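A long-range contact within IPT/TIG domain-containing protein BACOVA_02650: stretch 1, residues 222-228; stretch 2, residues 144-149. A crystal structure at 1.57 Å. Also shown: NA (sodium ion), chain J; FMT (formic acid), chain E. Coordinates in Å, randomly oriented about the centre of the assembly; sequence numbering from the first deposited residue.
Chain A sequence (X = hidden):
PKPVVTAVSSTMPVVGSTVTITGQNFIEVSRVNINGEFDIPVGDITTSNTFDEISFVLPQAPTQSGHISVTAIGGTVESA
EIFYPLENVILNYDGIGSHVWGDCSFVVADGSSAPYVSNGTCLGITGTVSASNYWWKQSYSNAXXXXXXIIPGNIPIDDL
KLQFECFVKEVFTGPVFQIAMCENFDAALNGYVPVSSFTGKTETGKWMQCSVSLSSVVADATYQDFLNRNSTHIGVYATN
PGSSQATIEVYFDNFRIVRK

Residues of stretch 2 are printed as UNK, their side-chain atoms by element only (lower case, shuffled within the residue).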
ATOM      1  N   THR A 222      22.793   2.447  -1.865  1.00 18.02           N
ATOM      2  CA  THR A 222      22.015   2.917  -3.011  1.00 15.92           C
ATOM      3  C   THR A 222      21.186   1.802  -3.629  1.00 14.41           C
ATOM      4  O   THR A 222      21.390   0.617  -3.326  1.00 15.09           O
ATOM      5  CB  THR A 222      22.894   3.472  -4.131  1.00 17.87           C
ATOM      6  OG1 THR A 222      23.651   2.392  -4.695  1.00 19.08           O
ATOM      7  CG2 THR A 222      23.865   4.557  -3.644  1.00 19.07           C
ATOM      8  N   TYR A 223      20.258   2.188  -4.496  1.00 14.12           N
ATOM      9  CA  TYR A 223      19.385   1.239  -5.145  1.00 13.50           C
ATOM     10  C   TYR A 223      20.221   0.248  -5.974  1.00 14.13           C
ATOM     11  O   TYR A 223      19.932  -0.953  -5.952  1.00 15.38           O
ATOM     12  CB  TYR A 223      18.329   1.992  -5.985  1.00 13.78           C
ATOM     13  CG  TYR A 223      17.250   1.118  -6.507  1.00 12.71           C
ATOM     14  CD1 TYR A 223      16.451   0.359  -5.656  1.00 13.33           C
ATOM     15  CD2 TYR A 223      17.038   1.021  -7.861  1.00 12.90           C
ATOM     16  CE1 TYR A 223      15.463  -0.485  -6.164  1.00 13.83           C
ATOM     17  CE2 TYR A 223      16.053   0.195  -8.379  1.00 13.37           C
ATOM     18  CZ  TYR A 223      15.279  -0.560  -7.541  1.00 12.94           C
ATOM     19  OH  TYR A 223      14.292  -1.407  -8.023  1.00 14.30           O
ATOM     20  N   GLN A 224      21.259   0.714  -6.660  1.00 14.61           N
ATOM     21  CA  GLN A 224      22.107  -0.202  -7.437  1.00 16.44           C
ATOM     22  C   GLN A 224      22.789  -1.231  -6.540  1.00 16.76           C
ATOM     23  O   GLN A 224      22.955  -2.399  -6.918  1.00 15.62           O
ATOM     24  CB  GLN A 224      23.164   0.559  -8.229  1.00 16.66           C
ATOM     25  CG  GLN A 224      23.975  -0.346  -9.187  1.00 16.70           C
ATOM     26  CD  GLN A 224      23.083  -0.996 -10.223  1.00 16.54           C
ATOM     27  OE1 GLN A 224      22.853  -0.446 -11.296  1.00 19.60           O
ATOM     28  NE2 GLN A 224      22.590  -2.192  -9.913  1.00 16.82           N
ATOM     29  N   ASP A 225      23.225  -0.815  -5.358  1.00 16.79           N
ATOM     30  CA  ASP A 225      23.866  -1.765  -4.443  1.00 17.50           C
ATOM     31  C   ASP A 225      22.888  -2.873  -4.021  1.00 16.34           C
ATOM     32  O   ASP A 225      23.244  -4.063  -3.920  1.00 17.95           O
ATOM     33  CB  ASP A 225      24.389  -1.039  -3.204  1.00 17.09           C
ATOM     34  CG  ASP A 225      25.488  -0.049  -3.523  1.00 23.81           C
ATOM     35  OD1 ASP A 225      26.351  -0.326  -4.388  1.00 23.46           O
ATOM     36  OD2 ASP A 225      25.475   1.028  -2.896  1.00 29.27           O
ATOM     37  N   PHE A 226      21.644  -2.485  -3.754  1.00 14.48           N
ATOM     38  CA  PHE A 226      20.570  -3.401  -3.426  1.00 14.96           C
ATOM     39  C   PHE A 226      20.335  -4.374  -4.580  1.00 16.20           C
ATOM     40  O   PHE A 226      20.269  -5.597  -4.376  1.00 15.48           O
ATOM     41  CB  PHE A 226      19.319  -2.573  -3.085  1.00 14.30           C
ATOM     42  CG  PHE A 226      18.011  -3.331  -3.120  1.00 12.64           C
ATOM     43  CD1 PHE A 226      17.670  -4.213  -2.111  1.00 15.95           C
ATOM     44  CD2 PHE A 226      17.111  -3.115  -4.154  1.00 14.61           C
ATOM     45  CE1 PHE A 226      16.428  -4.890  -2.148  1.00 16.14           C
ATOM     46  CE2 PHE A 226      15.892  -3.769  -4.187  1.00 15.38           C
ATOM     47  CZ  PHE A 226      15.558  -4.655  -3.186  1.00 15.92           C
ATOM     48  N   LEU A 227      20.242  -3.851  -5.798  1.00 13.82           N
ATOM     49  CA  LEU A 227      20.010  -4.713  -6.960  1.00 14.25           C
ATOM     50  C   LEU A 227      21.169  -5.699  -7.131  1.00 14.85           C
ATOM     51  O   LEU A 227      20.950  -6.843  -7.541  1.00 15.27           O
ATOM     52  CB  LEU A 227      19.822  -3.894  -8.227  1.00 14.72           C
ATOM     53  CG  LEU A 227      18.540  -3.043  -8.296  1.00 14.23           C
ATOM     54  CD1 LEU A 227      18.554  -2.244  -9.602  1.00 15.11           C
ATOM     55  CD2 LEU A 227      17.272  -3.856  -8.171  1.00 15.99           C
ATOM     56  N   ASN A 228      22.380  -5.263  -6.809  1.00 15.38           N
ATOM     57  CA  ASN A 228      23.548  -6.114  -6.985  1.00 16.29           C
ATOM     58  C   ASN A 228      23.685  -7.224  -5.931  1.00 16.41           C
ATOM     59  O   ASN A 228      24.639  -7.981  -5.996  1.00 17.83           O
ATOM     60  CB  ASN A 228      24.817  -5.243  -7.036  1.00 16.95           C
ATOM     61  CG  ASN A 228      24.981  -4.568  -8.376  1.00 17.30           C
ATOM     62  OD1 ASN A 228      24.309  -4.922  -9.332  1.00 18.75           O
ATOM     63  ND2 ASN A 228      25.863  -3.584  -8.455  1.00 17.79           N
ATOM     64  N   UNK A 144       9.657  -8.507  -8.744  1.00 12.95           N
ATOM     65  CA  UNK A 144      10.199  -7.892  -9.946  1.00 13.76           C
ATOM     66  C   UNK A 144      10.637  -6.496  -9.558  1.00 13.05           C
ATOM     67  O   UNK A 144       9.803  -5.608  -9.386  1.00 13.79           O
ATOM     68  o   UNK A 144       8.347  -6.118 -14.013  1.00 42.30           O
ATOM     69  c   UNK A 144       9.632  -7.235 -12.337  1.00 21.76           C
ATOM     70  n   UNK A 144       7.794  -8.246 -13.543  1.00 28.80           N
ATOM     71  c   UNK A 144       9.151  -7.861 -11.051  1.00 17.36           C
ATOM     72  c   UNK A 144       8.534  -7.154 -13.374  1.00 33.07           C
ATOM     73  N   UNK A 145      11.937  -6.302  -9.322  1.00 13.29           N
ATOM     74  CA  UNK A 145      12.376  -5.004  -8.795  1.00 13.71           C
ATOM     75  C   UNK A 145      12.100  -3.918  -9.825  1.00 13.57           C
ATOM     76  O   UNK A 145      12.061  -4.174 -11.028  1.00 15.05           O
ATOM     77  c   UNK A 145      14.045  -7.990  -4.291  1.00 14.72           C
ATOM     78  c   UNK A 145      13.672  -6.346  -6.093  1.00 11.42           C
ATOM     79  c   UNK A 145      12.691  -5.722  -5.312  1.00 12.68           C
ATOM     80  c   UNK A 145      13.076  -7.374  -3.563  1.00 13.89           C
ATOM     81  c   UNK A 145      13.867  -5.029  -8.411  1.00 13.60           C
ATOM     82  c   UNK A 145      14.236  -6.108  -7.401  1.00 12.71           C
ATOM     83  n   UNK A 145      15.257  -7.880  -6.482  1.00 15.98           N
ATOM     84  c   UNK A 145      12.398  -6.241  -4.058  1.00 13.48           C
ATOM     85  c   UNK A 145      14.344  -7.470  -5.554  1.00 13.99           C
ATOM     86  c   UNK A 145      15.184  -7.064  -7.580  1.00 15.18           C
ATOM     87  N   UNK A 146      11.926  -2.695  -9.331  1.00 12.99           N
ATOM     88  CA  UNK A 146      11.642  -1.548 -10.194  1.00 13.44           C
ATOM     89  C   UNK A 146      12.828  -1.325 -11.129  1.00 14.84           C
ATOM     90  O   UNK A 146      13.989  -1.379 -10.720  1.00 14.50           O
ATOM     91  c   UNK A 146      10.241  -0.529  -8.365  1.00 13.77           C
ATOM     92  c   UNK A 146      11.358  -0.273  -9.364  1.00 12.72           C
ATOM     93  c   UNK A 146      11.003   0.891 -10.279  1.00 14.02           C
ATOM     94  N   UNK A 147      12.538  -1.080 -12.403  1.00 14.43           N
ATOM     95  CA  UNK A 147      13.552  -0.827 -13.395  1.00 15.00           C
ATOM     96  C   UNK A 147      14.344   0.438 -13.087  1.00 16.25           C
ATOM     97  O   UNK A 147      13.771   1.397 -12.573  1.00 14.89           O
ATOM     98  n   UNK A 147      13.691  -1.987 -16.632  1.00 29.45           N
ATOM     99  c   UNK A 147      13.857  -0.887 -15.908  1.00 21.42           C
ATOM    100  o   UNK A 147      14.734  -0.057 -16.156  1.00 23.75           O
ATOM    101  c   UNK A 147      12.887  -0.705 -14.760  1.00 17.81           C
ATOM    102  N   UNK A 148      15.628   0.460 -13.424  1.00 16.42           N
ATOM    103  CA  UNK A 148      16.450   1.648 -13.173  1.00 15.47           C
ATOM    104  C   UNK A 148      16.070   2.805 -14.108  1.00 16.43           C
ATOM    105  O   UNK A 148      16.504   3.944 -13.897  1.00 19.18           O
ATOM    106  c   UNK A 148      18.401   0.438 -12.147  1.00 19.49           C
ATOM    107  c   UNK A 148      17.962   1.353 -13.276  1.00 19.27           C
ATOM    108  o   UNK A 148      18.277   0.762 -14.540  1.00 23.47           O
ATOM    109  N   UNK A 149      15.247   2.549 -15.122  1.00 18.24           N
ATOM    110  CA  UNK A 149      14.705   3.659 -15.921  1.00 19.89           C
ATOM    111  C   UNK A 149      13.650   4.448 -15.139  1.00 21.42           C
ATOM    112  O   UNK A 149      13.265   5.556 -15.556  1.00 24.99           O
ATOM    113  o   UNK A 149      12.966   2.350 -16.963  1.00 28.58           O
ATOM    114  c   UNK A 149      14.101   3.148 -17.232  1.00 23.13           C
TER
HETATM  115 NA    NA J 509      20.473  -8.478  -9.898  0.50 57.09          NA
HETATM  116  C   FMT E 504      11.147  -4.448 -16.875  1.00 54.58           C
HETATM  117  O1  FMT E 504      10.322  -3.503 -16.999  1.00 56.52           O
HETATM  118  O2  FMT E 504      11.830  -4.542 -15.818  1.00 51.11           O

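Position 144 carries five side-chain atoms: an unbranched run of three carbons, the third bearing one oxygen and one nitrogen. That is a primary amide on a two-methylene arm, and it stays out of reach of the helix formed by residues 223-227. The residue is Gln-144, whose polar end suits an exposed place.

Position 145 has ten side-chain atoms, nine carbons and one nitrogen: a single carbon leads to fused five- and six-membered rings. Its CA-to-CB bond points toward the helix, and CB packs 3.6 Å from CD2 of Leu-227. Farther out, CZ of Phe-226 lies over one face of the ring system, 3.6 Å from a carbon of the six-membered ring. Only an indole fits, so this is Trp-145, and the ring carbon near Phe-226 is CZ3. The broad ring offers a face for the phenylalanine edge, while its NE1 is hydrogen-bonded elsewhere in the structure.

At position 146 there are three carbons, one bonded directly to CA and carrying the other two. Its CB lies 3.4 Å from OH of Tyr-223, but the polar link comes from the backbone: OH of Tyr-223 donates a hydrogen bond to the backbone O of position 146, 2.7 Å away. This beta-branched, wholly apolar side chain is Val-146, suited to a buried site.

Position 147 shows two carbons, the second bearing one oxygen and one nitrogen, and its CA-to-CB bond points away from the helix. This short amide is Asn-147. It serves its own loop and the solvent side: OD1 accepts from the backbone N of residue 149 at 2.9 Å, and ND2 makes a weak hydrogen bond to O2 of the formic acid, 3.3 Å away.

Position 148 has one carbon carrying an oxygen and a carbon. That terminal carbon meets CD1 of Leu-227 at 3.7 Å. The pattern is that of Thr-148, and the carbon is its methyl CG2, so a residue with a polar hydroxyl still presents an apolar surface to the helix.

Position 149 has one carbon followed by one oxygen, and lies beyond reach of the helix. It is Ser-149, whose OG adds a weak hydrogen bond to OD1 of Asn-147 at 3.1 Å.

The contact is mainly apolar, burying 303 Å² in all. The ring of Phe-226 points its edge at the face of Trp-145, with centroids of phenyl and six-membered ring 4.8 Å apart and planes at 68°. Leu-227 touches both Trp-145 and Thr-148, and the single hydrogen bond between the stretches, from Tyr-223, ties the irregular loop to the helix without requiring a particular side chain as acceptor.

Stretch 2 (144-149) QWVNTS
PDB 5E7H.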